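Side-chain contacts in similarities with probable monooxygenase (Photorhabdus luminescens, PDB 4HB9), which binds FAD and is probably a flavin-dependent monooxygenase of the aromatic-ring hydroxylase type: residues 133-138 against 170-175; 141-146 against 310-315; 270-275 against 285-290. One frame throughout, in Å; residues are numbered along the deposited sequence.

Interaction 1: residues 133-138 against 170-175. With EDO (1,2-ethanediol), chain C; EDO (1,2-ethanediol), chain J.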
loop_
_atom_site.group_PDB
_atom_site.type_symbol
_atom_site.label_atom_id
_atom_site.label_comp_id
_atom_site.label_asym_id
_atom_site.label_seq_id
_atom_site.Cartn_x
_atom_site.Cartn_y
_atom_site.Cartn_z
ATOM N N VAL A 133 -21.954 0.768 -2.693
ATOM C CA VAL A 133 -22.575 1.961 -2.106
ATOM C C VAL A 133 -23.019 1.688 -0.653
ATOM O O VAL A 133 -22.756 2.488 0.241
ATOM C CB VAL A 133 -23.786 2.424 -2.952
ATOM C CG1 VAL A 133 -24.575 3.516 -2.236
ATOM C CG2 VAL A 133 -23.330 2.908 -4.330
ATOM N N ARG A 134 -23.674 0.558 -0.408
ATOM C CA ARG A 134 -24.086 0.177 0.942
ATOM C C ARG A 134 -24.465 -1.283 1.033
ATOM O O ARG A 134 -24.641 -1.946 0.029
ATOM C CB ARG A 134 -25.273 1.038 1.425
ATOM C CG ARG A 134 -26.560 0.794 0.673
ATOM C CD ARG A 134 -27.662 1.790 1.067
ATOM N NE ARG A 134 -28.810 1.603 0.181
ATOM C CZ ARG A 134 -29.849 0.811 0.431
ATOM N NH1 ARG A 134 -29.935 0.126 1.570
ATOM N NH2 ARG A 134 -30.818 0.712 -0.465
ATOM N N TYR A 135 -24.599 -1.775 2.260
ATOM C CA TYR A 135 -25.144 -3.084 2.488
ATOM C C TYR A 135 -26.311 -3.044 3.463
ATOM O O TYR A 135 -26.464 -2.072 4.233
ATOM C CB TYR A 135 -24.073 -4.020 3.036
ATOM C CG TYR A 135 -23.573 -3.650 4.407
ATOM C CD1 TYR A 135 -24.253 -4.066 5.559
ATOM C CD2 TYR A 135 -22.416 -2.904 4.561
ATOM C CE1 TYR A 135 -23.789 -3.741 6.824
ATOM C CE2 TYR A 135 -21.935 -2.575 5.816
ATOM C CZ TYR A 135 -22.627 -2.985 6.944
ATOM O OH TYR A 135 -22.147 -2.673 8.186
ATOM N N GLU A 136 -27.105 -4.116 3.420
ATOM C CA GLU A 136 -28.205 -4.353 4.352
ATOM C C GLU A 136 -28.191 -5.785 4.835
ATOM O O GLU A 136 -28.076 -6.710 4.035
ATOM C CB GLU A 136 -29.560 -4.165 3.661
ATOM C CG GLU A 136 -29.971 -2.741 3.376
ATOM C CD GLU A 136 -31.375 -2.641 2.790
ATOM O OE1 GLU A 136 -31.934 -3.682 2.369
ATOM O OE2 GLU A 136 -31.903 -1.503 2.736
ATOM N N HIS A 137 -28.378 -5.984 6.129
ATOM C CA HIS A 137 -28.580 -7.330 6.647
ATOM C C HIS A 137 -29.951 -7.845 6.217
ATOM O O HIS A 137 -30.924 -7.098 6.252
ATOM C CB HIS A 137 -28.437 -7.343 8.161
ATOM C CG HIS A 137 -27.013 -7.325 8.612
ATOM N ND1 HIS A 137 -26.169 -8.398 8.426
ATOM C CD2 HIS A 137 -26.277 -6.366 9.219
ATOM C CE1 HIS A 137 -24.974 -8.105 8.910
ATOM N NE2 HIS A 137 -25.013 -6.877 9.395
ATOM N N ILE A 138 -29.997 -9.098 5.763
ATOM C CA ILE A 138 -31.247 -9.761 5.389
ATOM C C ILE A 138 -31.707 -10.574 6.594
ATOM O O ILE A 138 -30.885 -11.197 7.279
ATOM C CB ILE A 138 -31.093 -10.699 4.168
ATOM C CG1 ILE A 138 -30.419 -9.982 2.999
ATOM C CG2 ILE A 138 -32.455 -11.214 3.704
ATOM C CD1 ILE A 138 -29.927 -10.924 1.917
ATOM N N LYS A 170 -16.899 2.897 6.590
ATOM C CA LYS A 170 -17.660 4.091 6.966
ATOM C C LYS A 170 -19.073 3.699 7.416
ATOM O O LYS A 170 -19.630 4.324 8.310
ATOM C CB LYS A 170 -17.688 5.108 5.823
ATOM C CG LYS A 170 -16.440 5.979 5.691
ATOM C CD LYS A 170 -16.454 6.725 4.356
ATOM C CE LYS A 170 -15.596 7.976 4.310
ATOM N NZ LYS A 170 -14.317 7.867 5.048
ATOM N N GLN A 171 -19.629 2.648 6.821
ATOM C CA GLN A 171 -20.951 2.173 7.210
ATOM C C GLN A 171 -20.890 1.307 8.442
ATOM O O GLN A 171 -21.688 1.496 9.349
ATOM C CB GLN A 171 -21.641 1.415 6.100
ATOM C CG GLN A 171 -23.021 0.970 6.527
ATOM C CD GLN A 171 -23.827 0.263 5.468
ATOM O OE1 GLN A 171 -23.647 0.463 4.253
ATOM N NE2 GLN A 171 -24.762 -0.549 5.931
ATOM N N TYR A 172 -19.930 0.379 8.489
ATOM C CA TYR A 172 -19.851 -0.594 9.548
ATOM C C TYR A 172 -19.299 -0.017 10.852
ATOM O O TYR A 172 -19.834 -0.316 11.922
ATOM C CB TYR A 172 -19.008 -1.799 9.098
ATOM C CG TYR A 172 -18.947 -2.952 10.076
ATOM C CD1 TYR A 172 -20.094 -3.426 10.712
ATOM C CD2 TYR A 172 -17.745 -3.585 10.358
ATOM C CE1 TYR A 172 -20.038 -4.495 11.594
ATOM C CE2 TYR A 172 -17.676 -4.651 11.236
ATOM C CZ TYR A 172 -18.826 -5.099 11.860
ATOM O OH TYR A 172 -18.747 -6.168 12.717
ATOM N N LEU A 173 -18.253 0.801 10.765
ATOM C CA LEU A 173 -17.567 1.336 11.934
ATOM C C LEU A 173 -17.444 2.855 11.758
ATOM O O LEU A 173 -16.345 3.375 11.626
ATOM C CB LEU A 173 -16.183 0.697 12.087
ATOM C CG LEU A 173 -16.147 -0.821 12.261
ATOM C CD1 LEU A 173 -14.716 -1.334 12.364
ATOM C CD2 LEU A 173 -16.912 -1.242 13.504
ATOM N N PRO A 174 -18.586 3.560 11.734
ATOM C CA PRO A 174 -18.617 4.986 11.413
ATOM C C PRO A 174 -17.830 5.877 12.357
ATOM O O PRO A 174 -17.483 6.986 11.970
ATOM C CB PRO A 174 -20.109 5.344 11.506
ATOM C CG PRO A 174 -20.702 4.306 12.368
ATOM C CD PRO A 174 -19.925 3.062 12.093
ATOM N N PHE A 175 -17.551 5.408 13.569
ATOM C CA PHE A 175 -16.894 6.264 14.555
ATOM C C PHE A 175 -15.363 6.255 14.485
ATOM O O PHE A 175 -14.719 7.072 15.139
ATOM C CB PHE A 175 -17.404 5.934 15.959
ATOM C CG PHE A 175 -18.872 6.219 16.129
ATOM C CD1 PHE A 175 -19.356 7.521 16.006
ATOM C CD2 PHE A 175 -19.777 5.194 16.385
ATOM C CE1 PHE A 175 -20.706 7.794 16.147
ATOM C CE2 PHE A 175 -21.131 5.460 16.527
ATOM C CZ PHE A 175 -21.593 6.760 16.409
HETATM C C1 EDO C . -17.106 1.862 15.766
HETATM O O1 EDO C . -17.770 2.840 14.959
HETATM C C2 EDO C . -15.822 2.434 16.367
HETATM O O2 EDO C . -14.900 1.383 16.710
HETATM C C1 EDO J . -20.126 -3.660 15.603
HETATM O O1 EDO J . -20.838 -4.698 14.928
HETATM C C2 EDO J . -19.797 -2.541 14.627
HETATM O O2 EDO J . -20.982 -1.975 14.058
HETATM O O HOH W 1 -22.793 2.655 3.013
#
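Q171, near the end of helix 167-172, reaches with its carboxamide to the backbone of Y135 on strand 132-137 and grips it at two points. Its chain is fully extended, with CG anti to the backbone N (chi1 -179°), which carries the amide out to the strand edge. There Q171 OE1 accepts from Y135 N at 3.1 Å, while Q171 NE2 donates to Y135 O at 2.8 Å in an almost straight bond, with the acceptor in the plane of the Q171 amide. A side-chain amide thus takes the two places that a neighbouring strand would occupy on this outermost strand of the three-stranded antiparallel sheet. V133 and R134 both pair with F146 there, forming a classic beta bulge. Water 1 also donates to Q171 OE1, at 2.7 Å, and to V133 O. The same amide lies flat on one face of the Y135 ring, the planes 9° apart, with Q171 NE2 over the ring centre. Y135 CG sits between its own backbone N and carbonyl carbon (chi1 66°), turning the ring under the amide. One residue on, Y172 meets the hydroxyl end of Y135: Y135 OH packs 3.3 Å from Y172 CD1, and Y172 CB lies at the ring edge. The Y172 hydroxyl is hydrogen-bonded to S311. At F175, the backbone N donates to O1 of a 1,2-ethanediol molecule, probably from the crystallisation liquor, 2.9 Å away.

Interaction 2: residues 141-146 against 310-315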
loop_
_atom_site.group_PDB
_atom_site.type_symbol
_atom_site.label_atom_id
_atom_site.label_comp_id
_atom_site.label_asym_id
_atom_site.label_seq_id
_atom_site.Cartn_x
_atom_site.Cartn_y
_atom_site.Cartn_z
ATOM N N GLY A 141 -30.770 -14.153 7.728
ATOM C CA GLY A 141 -29.313 -14.230 7.658
ATOM C C GLY A 141 -28.898 -13.820 6.254
ATOM O O GLY A 141 -29.694 -13.898 5.312
ATOM N N GLY A 142 -27.661 -13.368 6.099
ATOM C CA GLY A 142 -27.171 -12.966 4.775
ATOM C C GLY A 142 -27.098 -11.461 4.629
ATOM O O GLY A 142 -27.701 -10.722 5.408
ATOM N N ILE A 143 -26.343 -11.013 3.628
ATOM C CA ILE A 143 -26.090 -9.595 3.424
ATOM C C ILE A 143 -26.396 -9.229 1.998
ATOM O O ILE A 143 -25.944 -9.899 1.066
ATOM C CB ILE A 143 -24.624 -9.263 3.698
ATOM C CG1 ILE A 143 -24.250 -9.673 5.122
ATOM C CG2 ILE A 143 -24.354 -7.781 3.483
ATOM C CD1 ILE A 143 -22.767 -9.828 5.316
ATOM N N LYS A 144 -27.161 -8.161 1.831
ATOM C CA LYS A 144 -27.515 -7.653 0.525
ATOM C C LYS A 144 -26.563 -6.494 0.244
ATOM O O LYS A 144 -26.488 -5.566 1.034
ATOM C CB LYS A 144 -28.984 -7.178 0.500
ATOM C CG LYS A 144 -29.452 -6.738 -0.872
ATOM C CD LYS A 144 -30.948 -6.481 -0.900
ATOM C CE LYS A 144 -31.434 -6.278 -2.326
ATOM N NZ LYS A 144 -32.851 -5.798 -2.410
ATOM N N ILE A 145 -25.846 -6.569 -0.877
ATOM C CA ILE A 145 -24.923 -5.515 -1.286
ATOM C C ILE A 145 -25.542 -4.708 -2.408
ATOM O O ILE A 145 -26.006 -5.285 -3.380
ATOM C CB ILE A 145 -23.591 -6.095 -1.834
ATOM C CG1 ILE A 145 -23.024 -7.167 -0.896
ATOM C CG2 ILE A 145 -22.579 -4.965 -2.029
ATOM C CD1 ILE A 145 -21.987 -8.062 -1.571
ATOM N N PHE A 146 -25.522 -3.378 -2.291
ATOM C CA PHE A 146 -26.013 -2.495 -3.346
ATOM C C PHE A 146 -24.871 -1.780 -4.056
ATOM O O PHE A 146 -24.026 -1.198 -3.400
ATOM C CB PHE A 146 -26.909 -1.416 -2.738
ATOM C CG PHE A 146 -28.140 -1.961 -2.060
ATOM C CD1 PHE A 146 -29.362 -1.967 -2.709
ATOM C CD2 PHE A 146 -28.068 -2.487 -0.786
ATOM C CE1 PHE A 146 -30.502 -2.462 -2.087
ATOM C CE2 PHE A 146 -29.202 -2.996 -0.159
ATOM C CZ PHE A 146 -30.425 -2.977 -0.807
ATOM N N SER A 310 -18.273 -8.455 16.749
ATOM C CA SER A 310 -18.046 -9.098 15.462
ATOM C C SER A 310 -19.360 -9.475 14.805
ATOM O O SER A 310 -20.378 -9.708 15.479
ATOM C CB SER A 310 -17.180 -10.332 15.621
ATOM O OG SER A 310 -15.908 -9.978 16.102
ATOM N N SER A 311 -19.350 -9.500 13.481
ATOM C CA SER A 311 -20.497 -9.949 12.729
ATOM C C SER A 311 -19.996 -10.588 11.438
ATOM O O SER A 311 -18.809 -10.837 11.293
ATOM C CB SER A 311 -21.427 -8.775 12.439
ATOM O OG SER A 311 -20.869 -7.877 11.500
ATOM N N THR A 312 -20.906 -10.798 10.507
ATOM C CA THR A 312 -20.559 -11.334 9.200
ATOM C C THR A 312 -20.047 -10.266 8.224
ATOM O O THR A 312 -19.764 -10.574 7.078
ATOM C CB THR A 312 -21.764 -12.072 8.604
ATOM O OG1 THR A 312 -22.861 -11.171 8.496
ATOM C CG2 THR A 312 -22.147 -13.258 9.491
ATOM N N VAL A 313 -19.915 -9.021 8.670
ATOM C CA VAL A 313 -19.210 -7.968 7.907
ATOM C C VAL A 313 -17.877 -7.774 8.606
ATOM O O VAL A 313 -17.813 -7.641 9.868
ATOM C CB VAL A 313 -19.961 -6.612 7.937
ATOM C CG1 VAL A 313 -19.183 -5.528 7.209
ATOM C CG2 VAL A 313 -21.359 -6.729 7.346
ATOM N N THR A 314 -16.798 -7.753 7.820
ATOM C CA THR A 314 -15.497 -7.419 8.366
ATOM C C THR A 314 -14.662 -6.610 7.350
ATOM O O THR A 314 -15.146 -6.254 6.298
ATOM C CB THR A 314 -14.761 -8.664 8.905
ATOM O OG1 THR A 314 -13.660 -8.267 9.706
ATOM C CG2 THR A 314 -14.267 -9.578 7.840
ATOM N N LEU A 315 -13.434 -6.279 7.721
ATOM C CA LEU A 315 -12.595 -5.386 6.904
ATOM C C LEU A 315 -11.201 -5.924 6.794
ATOM O O LEU A 315 -10.772 -6.668 7.686
ATOM C CB LEU A 315 -12.515 -3.999 7.548
ATOM C CG LEU A 315 -13.861 -3.288 7.704
ATOM C CD1 LEU A 315 -13.721 -2.106 8.648
ATOM C CD2 LEU A 315 -14.454 -2.867 6.382
#
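I143 CD1 touches T312 and V313 at once, and through this methyl strand 143-147 meets the chain leading into strand 313-315. The closest approach is I143 CD1 to T312 OG1, 3.5 Å, and T312 O lies nearly as close to the same methyl. V313 adds a purely apolar neighbour, its CG2 standing 4.0 Å from I143 CD1. The isoleucine and threonine side chains run past each other in opposite directions. With CG1 anti to its own carbonyl carbon (chi1 -58°) and CD1 extended beyond it, I143 presents the end of its longer branch to the other segment.

Behind this shell, S311 OG accepts from V313 N at 3.2 Å, closing an ST turn around T312 as the chain enters the strand. I143 is placed by backbone pairing with V155 and by contact with Y135, while V313 is backed by V168 and Y172. The contact thus joins the small antiparallel sheet to the outermost strand of the five-stranded parallel sheet in the FAD-binding fold. Between the two segments one methyl is shared by a valine methyl and the oxygens of a threonine, so the attachment depends on shape and close packing rather than on directional bonds.

Interaction 3: residues 270-275 against 285-290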
loop_
_atom_site.group_PDB
_atom_site.type_symbol
_atom_site.label_atom_id
_atom_site.label_comp_id
_atom_site.label_asym_id
_atom_site.label_seq_id
_atom_site.Cartn_x
_atom_site.Cartn_y
_atom_site.Cartn_z
ATOM N N LEU A 270 10.075 23.503 -5.108
ATOM C CA LEU A 270 9.960 23.622 -3.669
ATOM C C LEU A 270 10.962 22.743 -2.916
ATOM O O LEU A 270 11.577 23.196 -1.958
ATOM C CB LEU A 270 8.555 23.324 -3.237
ATOM C CG LEU A 270 8.406 23.660 -1.755
ATOM C CD1 LEU A 270 7.123 24.439 -1.530
ATOM C CD2 LEU A 270 8.486 22.391 -0.959
ATOM N N VAL A 271 11.133 21.492 -3.339
ATOM C CA VAL A 271 12.048 20.604 -2.639
ATOM C C VAL A 271 13.482 21.119 -2.813
ATOM O O VAL A 271 14.282 21.153 -1.829
ATOM C CB VAL A 271 11.897 19.158 -3.124
ATOM C CG1 VAL A 271 12.981 18.264 -2.541
ATOM C CG2 VAL A 271 10.521 18.632 -2.757
ATOM N N GLN A 272 13.829 21.555 -4.022
ATOM C CA GLN A 272 15.154 22.139 -4.217
ATOM C C GLN A 272 15.363 23.364 -3.322
ATOM O O GLN A 272 16.451 23.547 -2.784
ATOM C CB GLN A 272 15.411 22.528 -5.678
ATOM C CG GLN A 272 15.533 21.338 -6.601
ATOM C CD GLN A 272 15.768 21.756 -8.048
ATOM O OE1 GLN A 272 16.804 22.305 -8.386
ATOM N NE2 GLN A 272 14.803 21.489 -8.896
ATOM N N SER A 273 14.342 24.203 -3.179
ATOM C CA SER A 273 14.436 25.355 -2.252
ATOM C C SER A 273 14.692 24.927 -0.817
ATOM O O SER A 273 15.434 25.604 -0.090
ATOM C CB SER A 273 13.208 26.260 -2.311
ATOM O OG SER A 273 12.104 25.709 -1.584
ATOM N N ARG A 274 14.116 23.797 -0.409
ATOM C CA ARG A 274 14.344 23.281 0.942
ATOM C C ARG A 274 15.758 22.708 1.112
ATOM O O ARG A 274 16.242 22.591 2.232
ATOM C CB ARG A 274 13.304 22.224 1.288
ATOM C CG ARG A 274 11.878 22.760 1.320
ATOM C CD ARG A 274 11.681 23.748 2.464
ATOM N NE ARG A 274 10.280 24.122 2.661
ATOM C CZ ARG A 274 9.640 25.078 1.994
ATOM N NH1 ARG A 274 8.369 25.326 2.271
ATOM N NH2 ARG A 274 10.251 25.773 1.031
HETATM N N MSE A 275 16.427 22.378 0.001
HETATM C CA MSE A 275 17.746 21.766 0.052
HETATM C C MSE A 275 18.870 22.708 -0.303
HETATM O O MSE A 275 19.928 22.264 -0.713
HETATM C CB MSE A 275 17.775 20.582 -0.924
HETATM C CG MSE A 275 16.774 19.521 -0.506
HETATM SE SE MSE A 275 16.968 17.858 -1.549
HETATM C CE MSE A 275 17.145 18.519 -3.393
ATOM N N LEU A 285 19.528 14.419 -8.299
ATOM C CA LEU A 285 18.448 13.446 -8.199
ATOM C C LEU A 285 17.086 14.112 -8.410
ATOM O O LEU A 285 16.277 13.681 -9.235
ATOM C CB LEU A 285 18.519 12.739 -6.835
ATOM C CG LEU A 285 17.475 11.692 -6.506
ATOM C CD1 LEU A 285 17.433 10.625 -7.590
ATOM C CD2 LEU A 285 17.783 11.053 -5.172
ATOM N N VAL A 286 16.821 15.171 -7.661
ATOM C CA VAL A 286 15.515 15.799 -7.721
ATOM C C VAL A 286 15.297 16.461 -9.101
ATOM O O VAL A 286 14.237 16.304 -9.715
ATOM C CB VAL A 286 15.315 16.786 -6.545
ATOM C CG1 VAL A 286 14.036 17.591 -6.697
ATOM C CG2 VAL A 286 15.319 16.029 -5.234
ATOM N N GLN A 287 16.330 17.129 -9.623
ATOM C CA GLN A 287 16.267 17.758 -10.952
ATOM C C GLN A 287 15.975 16.754 -12.081
ATOM O O GLN A 287 15.316 17.075 -13.062
ATOM C CB GLN A 287 17.572 18.533 -11.240
ATOM C CG GLN A 287 17.760 19.807 -10.403
ATOM C CD GLN A 287 19.223 20.298 -10.332
ATOM O OE1 GLN A 287 20.101 19.714 -10.953
ATOM N NE2 GLN A 287 19.481 21.380 -9.566
ATOM N N GLN A 288 16.442 15.527 -11.925
ATOM C CA GLN A 288 16.288 14.511 -12.967
ATOM C C GLN A 288 15.080 13.638 -12.765
ATOM O O GLN A 288 14.944 12.601 -13.424
ATOM C CB GLN A 288 17.555 13.655 -13.025
ATOM C CG GLN A 288 18.770 14.469 -13.451
ATOM C CD GLN A 288 18.508 15.162 -14.774
ATOM O OE1 GLN A 288 17.920 14.559 -15.686
ATOM N NE2 GLN A 288 18.867 16.446 -14.873
ATOM N N SER A 289 14.188 14.042 -11.867
ATOM C CA SER A 289 13.001 13.249 -11.619
ATOM C C SER A 289 11.936 13.424 -12.715
ATOM O O SER A 289 11.928 14.376 -13.490
ATOM C CB SER A 289 12.455 13.531 -10.214
ATOM O OG SER A 289 13.411 13.080 -9.261
ATOM N N ASP A 290 11.048 12.449 -12.761
ATOM C CA ASP A 290 9.988 12.332 -13.740
ATOM C C ASP A 290 8.868 13.326 -13.444
ATOM O O ASP A 290 8.175 13.179 -12.445
ATOM C CB ASP A 290 9.464 10.892 -13.626
ATOM C CG ASP A 290 8.168 10.652 -14.366
ATOM O OD1 ASP A 290 7.654 11.552 -15.080
ATOM O OD2 ASP A 290 7.669 9.517 -14.245
#
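Q272 on helix 264-274 faces helix 280-287 and meets both V286 and Q287. From CB, which points toward the second helix, the chain continues to CG, which packs 4.0 Å from V286 CG1, the two side chains sliding past each other in opposite directions. Next along, Q272 CD lies 3.6 Å from Q287 CG, so the start of the amide rests against the aliphatic part of the second glutamine. At the tip the two amide atoms divide. Q272 NE2 stays beside Q287 CG, whereas Q272 OE1 accepts a hydrogen bond from Q287 NE2 at 3.1 Å, in a fairly straight bond. The donor uses an N-H in its own amide plane but approaches from above the carbonyl plane of Q272, 44° out of it. The two side chains cross at about a right angle, their amide planes 63° apart, which fits this out-of-plane approach.

On the more buried side of this polar bridge, V286 packs between the helices. Its CG2 meets the methyl end of selenomethionine M275, 3.6 Å from M275 CE, and lies 4.2 Å from V271 CG1. The chain of M275 bends at its last torsion (chi3 -45°) to bring CE against the valine.

The pair belongs to an antiparallel helical hairpin packed on the mixed beta sheet, away from the flavin site. V271 rests on W246 and I186, and M275 on L220, while L285 reaches I222, I244, W246 and A190, so strands 179-191, 218-228 and 240-251 all lie against the hairpin. Just beyond the second helix, S289 is hydrogen-bonded to W246 and D290 forms a salt bridge with R189.

Overall arrangement
Interactions 1 and 2 adjoin, their centres about 8 Å apart, and share the antiparallel sheet in which strands 132-137 and 143-147 pair. They fasten that sheet to the part of the chain built on the parallel sheet, one through helix 167-172, the other through the approach to strand 313-315. Interaction 1, partly buried, combines amide-to-backbone hydrogen bonds with an amide-ring stack, whereas interaction 2 is buried and rests on van der Waals contact of one methyl with a valine and with threonine oxygens. Interaction 3 lies across the chain's centre, about 44 Å from interaction 1 between centres, and joins two helices against the mixed sheet, with buried aliphatic packing and a glutamine bridge toward the surface.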